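Local coordinates for protein putative esterase (Bacteroides intestinalis DSM 17393, PDB 5VOL) that probably hydrolyses feruloyl esters of arabinoxylan, as a calcium-binding carbohydrate esterase of family 1, at residues A161-M166 with D221-L226; W215-G220 with V241-R246. All blocks are in the same frame, centred on the assembly; numbering follows the deposited sequence.

Contact 1 (A161-M166 with D221-L226); sequences AMSALM and DDDFLL. With CA (calcium ion), chain Q.
Leu225 and Leu165 make the apolar part of this contact. Leu225 CD1 rests against two backbone carbonyls of the facing loop, 3.5 Å from both Ser163 O and Ala164 O, and its CD2 meets Leu165 CD1 at 3.9 Å. In Leu165, CG stands anti to the backbone N and chi2 of 69° carries CD1 to this meeting, where the two leucines cross obliquely. No direct hydrogen bond joins 161-166 to 221-226. The polar link is a water that accepts from Ser163 OG and donates to Asp223 OD2 at 2.6 Å, while Ser163 OG also bonds Trp257 NE1. The other carboxylate oxygen, Asp223 OD1, takes Leu225 N on its anti lone pair at 2.7 Å, an Asx turn that, with His252 ND1 and the water at OD2, restrains the carboxylate. Ahead of this turn a calcium ion is held by both oxygens of Asp221 and by OD2 of Asp222, with Asp249 of the same chain and Gln244 of a second subunit completing the protein ligands. A loop after a strand that delivers an aspartate to a histidine is typical of the acid site in alpha/beta hydrolases, and Asp223, His252 and Ser139 are consistent with a catalytic triad.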
# COMPACT_ATOMS: atom_id res chain seq x y z
N ALA C 161 -7.15 -17.86 2.87
CA ALA C 161 -6.12 -18.88 2.76
C ALA C 161 -4.75 -18.27 2.43
O ALA C 161 -4.58 -17.74 1.34
CB ALA C 161 -6.51 -19.88 1.68
N MET C 162 -3.78 -18.36 3.36
CA MET C 162 -2.44 -17.79 3.14
C MET C 162 -1.42 -18.84 2.77
O MET C 162 -1.22 -19.78 3.55
CB MET C 162 -1.92 -17.08 4.39
CG MET C 162 -2.89 -16.13 5.08
SD MET C 162 -2.21 -15.71 6.69
CE MET C 162 -3.54 -14.71 7.33
N SER C 163 -0.75 -18.68 1.62
CA SER C 163 0.31 -19.59 1.20
C SER C 163 -0.12 -21.04 1.41
O SER C 163 0.63 -21.84 1.98
CB SER C 163 1.59 -19.31 1.97
OG SER C 163 1.86 -17.91 2.07
N ALA C 164 -1.34 -21.35 0.98
CA ALA C 164 -2.06 -22.51 1.51
C ALA C 164 -1.57 -23.83 0.94
O ALA C 164 -1.17 -23.91 -0.21
CB ALA C 164 -3.55 -22.37 1.25
N LEU C 165 -1.59 -24.87 1.77
CA LEU C 165 -1.33 -26.23 1.29
C LEU C 165 -2.61 -26.78 0.68
O LEU C 165 -3.32 -27.57 1.30
CB LEU C 165 -0.84 -27.12 2.43
CG LEU C 165 -0.42 -28.55 2.12
CD1 LEU C 165 0.87 -28.57 1.29
CD2 LEU C 165 -0.24 -29.34 3.42
N MET C 166 -2.94 -26.31 -0.53
CA MET C 166 -4.19 -26.68 -1.19
C MET C 166 -4.15 -28.14 -1.61
O MET C 166 -5.18 -28.81 -1.70
CB MET C 166 -4.42 -25.79 -2.41
CG MET C 166 -4.69 -24.32 -2.08
SD MET C 166 -6.03 -24.10 -0.88
CE MET C 166 -6.43 -22.34 -1.14
N ASP C 221 4.92 -14.68 -4.83
CA ASP C 221 5.44 -15.09 -6.12
C ASP C 221 6.62 -16.06 -5.99
O ASP C 221 6.89 -16.83 -6.91
CB ASP C 221 5.82 -13.86 -6.99
CG ASP C 221 7.00 -13.06 -6.47
OD1 ASP C 221 7.32 -13.10 -5.26
OD2 ASP C 221 7.61 -12.34 -7.30
N ASP C 222 7.28 -16.07 -4.84
CA ASP C 222 8.43 -16.96 -4.65
C ASP C 222 8.12 -18.18 -3.77
O ASP C 222 9.02 -18.88 -3.34
CB ASP C 222 9.61 -16.19 -4.06
CG ASP C 222 9.99 -14.97 -4.88
OD1 ASP C 222 10.15 -15.10 -6.12
OD2 ASP C 222 10.11 -13.88 -4.28
N ASP C 223 6.83 -18.43 -3.54
CA ASP C 223 6.40 -19.54 -2.70
C ASP C 223 6.35 -20.88 -3.45
O ASP C 223 5.84 -20.94 -4.56
CB ASP C 223 5.01 -19.24 -2.12
CG ASP C 223 4.71 -20.05 -0.89
OD1 ASP C 223 4.60 -21.29 -1.00
OD2 ASP C 223 4.55 -19.44 0.19
N PHE C 224 6.85 -21.94 -2.82
CA PHE C 224 6.81 -23.27 -3.45
C PHE C 224 5.38 -23.80 -3.57
O PHE C 224 5.13 -24.72 -4.34
CB PHE C 224 7.70 -24.26 -2.68
CG PHE C 224 7.09 -24.80 -1.41
CD1 PHE C 224 6.74 -23.96 -0.37
CD2 PHE C 224 6.89 -26.17 -1.24
CE1 PHE C 224 6.19 -24.46 0.81
CE2 PHE C 224 6.35 -26.67 -0.07
CZ PHE C 224 5.99 -25.81 0.96
N LEU C 225 4.43 -23.19 -2.85
CA LEU C 225 3.03 -23.58 -2.98
C LEU C 225 2.23 -22.69 -3.94
O LEU C 225 1.02 -22.84 -4.05
CB LEU C 225 2.36 -23.59 -1.60
CG LEU C 225 2.69 -24.81 -0.73
CD1 LEU C 225 2.18 -24.65 0.70
CD2 LEU C 225 2.10 -26.06 -1.36
N LEU C 226 2.90 -21.79 -4.66
CA LEU C 226 2.21 -20.90 -5.59
C LEU C 226 1.45 -21.69 -6.66
O LEU C 226 0.30 -21.40 -6.95
CB LEU C 226 3.19 -19.92 -6.26
CG LEU C 226 2.56 -19.00 -7.33
CD1 LEU C 226 1.48 -18.10 -6.75
CD2 LEU C 226 3.60 -18.15 -8.04
CA CA Q . 9.42 -11.83 -5.73
O HOH W 1 3.68 -16.96 0.19
O HOH W 2 10.58 -13.12 -7.71
O HOH W 3 11.71 -11.34 -4.76

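Contact 2 (W215-G220 with V241-R246). With CA (calcium ion), chain B.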
# COMPACT_ATOMS: atom_id res chain seq x y z
N TRP C 215 -14.35 -16.16 -0.44
CA TRP C 215 -13.00 -16.73 -0.50
C TRP C 215 -11.92 -15.71 -0.86
O TRP C 215 -12.11 -14.89 -1.75
CB TRP C 215 -12.96 -17.87 -1.53
CG TRP C 215 -14.04 -18.90 -1.38
CD1 TRP C 215 -15.30 -18.84 -1.90
CD2 TRP C 215 -13.94 -20.16 -0.68
NE1 TRP C 215 -15.99 -19.98 -1.57
CE2 TRP C 215 -15.19 -20.80 -0.82
CE3 TRP C 215 -12.93 -20.79 0.04
CZ2 TRP C 215 -15.46 -22.06 -0.25
CZ3 TRP C 215 -13.20 -22.05 0.61
CH2 TRP C 215 -14.46 -22.66 0.46
N PHE C 216 -10.79 -15.79 -0.18
CA PHE C 216 -9.64 -14.92 -0.46
C PHE C 216 -8.38 -15.79 -0.44
O PHE C 216 -8.09 -16.42 0.57
CB PHE C 216 -9.56 -13.79 0.58
CG PHE C 216 -8.80 -12.56 0.13
CD1 PHE C 216 -7.44 -12.63 -0.18
CD2 PHE C 216 -9.44 -11.33 0.05
CE1 PHE C 216 -6.74 -11.49 -0.57
CE2 PHE C 216 -8.75 -10.19 -0.35
CZ PHE C 216 -7.39 -10.26 -0.67
N VAL C 217 -7.67 -15.84 -1.56
CA VAL C 217 -6.44 -16.62 -1.68
C VAL C 217 -5.23 -15.71 -1.88
O VAL C 217 -5.21 -14.88 -2.81
CB VAL C 217 -6.56 -17.63 -2.83
CG1 VAL C 217 -5.24 -18.37 -3.03
CG2 VAL C 217 -7.71 -18.60 -2.53
N ASP C 218 -4.23 -15.86 -1.02
CA ASP C 218 -3.10 -14.92 -0.95
C ASP C 218 -1.79 -15.71 -0.85
O ASP C 218 -1.57 -16.37 0.16
CB ASP C 218 -3.29 -14.02 0.28
CG ASP C 218 -2.25 -12.94 0.42
OD1 ASP C 218 -1.48 -12.67 -0.54
OD2 ASP C 218 -2.22 -12.33 1.51
N CYS C 219 -0.94 -15.64 -1.89
CA CYS C 219 0.28 -16.47 -1.96
C CYS C 219 1.39 -15.78 -2.75
O CYS C 219 1.15 -15.23 -3.82
CB CYS C 219 -0.04 -17.83 -2.59
SG CYS C 219 1.36 -19.02 -2.59
N GLY C 220 2.62 -15.82 -2.22
CA GLY C 220 3.72 -15.04 -2.75
C GLY C 220 4.31 -15.56 -4.05
O GLY C 220 4.25 -16.76 -4.32
N VAL C 241 -17.20 -19.67 -9.17
CA VAL C 241 -17.25 -19.42 -7.73
C VAL C 241 -16.40 -18.19 -7.42
O VAL C 241 -15.17 -18.23 -7.57
CB VAL C 241 -16.74 -20.63 -6.91
CG1 VAL C 241 -16.94 -20.40 -5.42
CG2 VAL C 241 -17.44 -21.91 -7.35
N PRO C 242 -17.04 -17.08 -7.02
CA PRO C 242 -16.29 -15.84 -6.76
C PRO C 242 -15.18 -16.03 -5.73
O PRO C 242 -15.40 -16.62 -4.67
CB PRO C 242 -17.37 -14.90 -6.23
CG PRO C 242 -18.62 -15.35 -6.96
CD PRO C 242 -18.50 -16.87 -6.97
N CYS C 243 -13.99 -15.53 -6.06
CA CYS C 243 -12.80 -15.72 -5.25
C CYS C 243 -11.80 -14.58 -5.53
O CYS C 243 -11.55 -14.28 -6.68
CB CYS C 243 -12.17 -17.08 -5.56
SG CYS C 243 -10.79 -17.57 -4.50
N GLN C 244 -11.26 -13.95 -4.49
CA GLN C 244 -10.16 -13.01 -4.69
C GLN C 244 -8.84 -13.78 -4.71
O GLN C 244 -8.65 -14.71 -3.92
CB GLN C 244 -10.11 -11.94 -3.60
CG GLN C 244 -11.36 -11.06 -3.51
CD GLN C 244 -11.62 -10.30 -4.81
OE1 GLN C 244 -10.70 -9.81 -5.45
NE2 GLN C 244 -12.89 -10.20 -5.19
N PHE C 245 -7.92 -13.37 -5.58
CA PHE C 245 -6.59 -13.99 -5.66
C PHE C 245 -5.55 -12.87 -5.65
O PHE C 245 -5.65 -11.93 -6.43
CB PHE C 245 -6.48 -14.85 -6.92
CG PHE C 245 -5.19 -15.66 -7.02
CD1 PHE C 245 -4.68 -16.32 -5.92
CD2 PHE C 245 -4.52 -15.76 -8.23
CE1 PHE C 245 -3.49 -17.06 -6.01
CE2 PHE C 245 -3.34 -16.52 -8.34
CZ PHE C 245 -2.82 -17.16 -7.23
N ARG C 246 -4.59 -12.94 -4.73
CA ARG C 246 -3.45 -12.02 -4.75
C ARG C 246 -2.15 -12.78 -4.76
O ARG C 246 -1.97 -13.70 -3.99
CB ARG C 246 -3.46 -11.08 -3.53
CG ARG C 246 -4.80 -10.36 -3.30
CD ARG C 246 -5.06 -9.20 -4.28
NE ARG C 246 -6.35 -8.60 -3.95
CZ ARG C 246 -7.51 -8.97 -4.48
NH1 ARG C 246 -7.54 -9.90 -5.43
NH2 ARG C 246 -8.64 -8.40 -4.08
CA CA B . -10.57 -9.58 -7.87
O HOH W 4 -15.71 -14.75 -2.64
O HOH W 5 -11.82 -11.83 -8.09
O HOH W 6 -12.81 -8.48 -7.87
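Four backbone hydrogen bonds fasten 215-220 to 241-246: Gln244 N to Trp215 O, Val217 N to Gln244 O, Arg246 N to Val217 O at 2.8 Å and Cys219 N to Arg246 O. On one side of the sheet the Phe216 ring receives Gln244 CB over one face, a CH-pi contact with CB 3.9 Å from the ring centroid, and Arg246 CG packs 3.5 Å from Phe216 CE1. The Arg246 side chain crosses Phe216 at about a right angle, and Phe216 CZ lies over a face of the guanidinium. On the other side Val217 CG1 meets Phe245 CD1 at 3.6 Å, and Cys243 SG sits against Trp215 CB and Val217 CG2. Strands 215-218 and 244-246 run parallel, with 10° between their axes, and with helix 226-238 between them in sequence they form a beta-alpha-beta unit at the edge of the chain's main sheet; that helix packs on Val217 and Trp215. A bend at chi2 (-76°) turns Arg246 CD back, and NH1 and NH2 both grip Gln244 OE1, NH2 at 2.8 Å. NH1 also donates to Phe245 O, from well above the carbonyl plane, which further restrains the guanidinium. Gln244 OE1, so positioned, binds a calcium ion at 2.4 Å, and Asp221, Asp222 and Asp249 of a second subunit supply the other protein ligands. Farther out, Tyr160 stacks on Phe216 and its hydroxyl bonds Asp218 OD2, which also forms a salt bridge with Arg248.

How the contacts relate
Followed from the N terminus, the chain builds five strands of the main sheet before it reaches strand 158-162 and the loop after it, then three helices before strand 214-218. Contact 1 closes this excursion of 54 residues by bringing 221-226 back to 161-166. Contact 2 closes a shorter one, through helix 226-238, by setting 241-246 beside 215-220. The two loops cross rather than nest, because 215-220 lies between 161-166 and 221-226, whereas 241-246 lies beyond both. Gly220 runs straight into Asp221, and strand 214-218 lies between its two neighbours, with Ser163 N probably bonded to Asp218 O. Together the two contacts tie strands 158-162, 214-218 and 244-246 to the start of helix 226-238, and both border a second subunit.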